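Local atomic coordinates of prophenoloxidase b (PDB entry 3WKY), a protein that is the hemolymph-type proenzyme of a crustacean phenoloxidase, which probably hydroxylates monophenols and oxidises o-diphenols at a type 3 dicopper centre. Residues Leu116-Tyr121 with Ser205-Ile210. Numbering follows the deposited sequence. Where two conformers were deposited one is given.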
# COMPACT_ATOMS: atom_id res chain seq x y z
N LEU A 116 16.91 46.68 -6.55
CA LEU A 116 16.48 48.07 -6.44
C LEU A 116 15.59 48.30 -5.21
O LEU A 116 15.80 49.24 -4.44
CB LEU A 116 15.72 48.51 -7.69
CG LEU A 116 16.49 49.26 -8.77
CD1 LEU A 116 15.53 49.78 -9.82
CD2 LEU A 116 17.29 50.40 -8.15
N TYR A 117 14.60 47.43 -5.03
CA TYR A 117 13.72 47.55 -3.86
C TYR A 117 14.53 47.39 -2.58
O TYR A 117 14.34 48.13 -1.61
CB TYR A 117 12.58 46.52 -3.90
CG TYR A 117 11.40 46.91 -4.76
CD1 TYR A 117 10.36 47.67 -4.25
CD2 TYR A 117 11.29 46.46 -6.08
CE1 TYR A 117 9.26 48.01 -5.02
CE2 TYR A 117 10.19 46.79 -6.86
CZ TYR A 117 9.19 47.57 -6.33
OH TYR A 117 8.10 47.90 -7.12
N HIS A 118 15.44 46.41 -2.56
CA HIS A 118 16.26 46.19 -1.37
C HIS A 118 17.09 47.43 -1.06
O HIS A 118 17.30 47.79 0.10
CB HIS A 118 17.19 44.99 -1.54
CG HIS A 118 18.07 44.74 -0.36
ND1 HIS A 118 17.58 44.62 0.93
CD2 HIS A 118 19.41 44.60 -0.27
CE1 HIS A 118 18.59 44.41 1.76
NE2 HIS A 118 19.71 44.39 1.06
N THR A 119 17.57 48.07 -2.13
CA THR A 119 18.38 49.28 -2.01
C THR A 119 17.63 50.42 -1.31
O THR A 119 18.22 51.15 -0.49
CB THR A 119 18.88 49.73 -3.39
OG1 THR A 119 19.81 48.75 -3.88
CG2 THR A 119 19.58 51.09 -3.30
N TYR A 120 16.35 50.58 -1.61
CA TYR A 120 15.56 51.60 -0.92
C TYR A 120 15.43 51.32 0.58
O TYR A 120 15.34 52.26 1.37
CB TYR A 120 14.17 51.74 -1.54
CG TYR A 120 14.08 52.65 -2.74
CD1 TYR A 120 14.63 52.27 -3.96
CD2 TYR A 120 13.42 53.87 -2.67
CE1 TYR A 120 14.54 53.08 -5.07
CE2 TYR A 120 13.32 54.70 -3.79
CZ TYR A 120 13.89 54.29 -4.99
OH TYR A 120 13.80 55.09 -6.10
N TYR A 121 15.42 50.05 0.98
CA TYR A 121 15.38 49.72 2.40
C TYR A 121 16.73 49.96 3.07
O TYR A 121 16.80 50.40 4.21
CB TYR A 121 14.93 48.27 2.63
CG TYR A 121 13.45 48.10 2.42
CD1 TYR A 121 12.55 48.49 3.40
CD2 TYR A 121 12.95 47.56 1.24
CE1 TYR A 121 11.20 48.36 3.22
CE2 TYR A 121 11.59 47.43 1.04
CZ TYR A 121 10.72 47.83 2.05
OH TYR A 121 9.37 47.72 1.88
N SER A 205 12.95 43.73 2.65
CA SER A 205 13.31 44.54 3.81
C SER A 205 14.09 43.71 4.82
O SER A 205 15.00 44.21 5.48
CB SER A 205 12.04 45.08 4.48
OG SER A 205 12.36 45.94 5.56
N ASN A 206 13.74 42.43 4.92
CA ASN A 206 14.38 41.54 5.89
C ASN A 206 14.94 40.26 5.27
O ASN A 206 14.57 39.16 5.69
CB ASN A 206 13.37 41.15 6.96
CG ASN A 206 12.91 42.34 7.75
OD1 ASN A 206 13.68 42.90 8.53
ND2 ASN A 206 11.67 42.77 7.53
N PRO A 207 15.83 40.40 4.28
CA PRO A 207 16.29 39.18 3.59
C PRO A 207 17.15 38.32 4.49
O PRO A 207 17.93 38.82 5.30
CB PRO A 207 17.12 39.73 2.42
CG PRO A 207 17.62 41.08 2.91
CD PRO A 207 16.51 41.62 3.77
N TYR A 208 16.99 37.01 4.35
CA TYR A 208 17.72 36.08 5.19
C TYR A 208 19.22 36.14 4.91
O TYR A 208 20.03 35.64 5.71
CB TYR A 208 17.17 34.67 5.00
CG TYR A 208 17.27 34.15 3.57
CD1 TYR A 208 18.43 33.54 3.13
CD2 TYR A 208 16.19 34.26 2.69
CE1 TYR A 208 18.53 33.06 1.83
CE2 TYR A 208 16.28 33.77 1.39
CZ TYR A 208 17.45 33.18 0.98
OH TYR A 208 17.57 32.68 -0.31
N TYR A 209 19.59 36.76 3.79
CA TYR A 209 21.01 36.85 3.44
C TYR A 209 21.65 38.16 3.93
O TYR A 209 22.82 38.43 3.65
CB TYR A 209 21.20 36.64 1.93
CG TYR A 209 20.16 37.34 1.08
CD1 TYR A 209 18.91 36.75 0.83
CD2 TYR A 209 20.41 38.59 0.54
CE1 TYR A 209 17.96 37.40 0.06
CE2 TYR A 209 19.47 39.24 -0.23
CZ TYR A 209 18.25 38.64 -0.47
OH TYR A 209 17.32 39.31 -1.23
N ILE A 210 20.88 38.96 4.67
CA ILE A 210 21.41 40.22 5.19
C ILE A 210 22.67 39.99 6.03
O ILE A 210 22.81 38.95 6.68
CB ILE A 210 20.35 40.97 6.03
CG1 ILE A 210 20.69 42.47 6.16
CG2 ILE A 210 20.17 40.34 7.42
CD1 ILE A 210 20.32 43.28 4.93
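S205 lies under one face of the Y121 ring, its CB 3.7 Å from the ring centroid and 15° off the normal, a CH-pi contact displaced toward the CD1-CE1 rim. With OG anti to the backbone N (chi1 -176°), the hydroxyl oxygen sits over the outside of that rim, on the same face as CB, 3.3 Å from Y121 CD1. Van der Waals packing surrounds H118, whose chi1 of 179° extends the imidazole away from the helix toward the loop. There P207 CG approaches obliquely to the imidazole plane, 3.7 Å from H118 CE1, and the two side chains cross near a right angle; I210 CD1 meets the ring edge in plane, 3.8 Å from the same CE1. P207 and I210 begin and end a type I turn, closed by I210 N to P207 O (3.0 Å). No hydrogen bond joins the two segments; the polar ends of both aromatic side chains turn instead to helix 193-205, H118 ND1 bonding L204 O and Y121 OH bonding H201 ND1. Helix 109-122 thus packs against the end of helix 193-205, which supplies copper-site residues H199 and H203, and the loop after it, consistent with the junction between all-alpha and copper-containing domains of the hemocyanin-type fold.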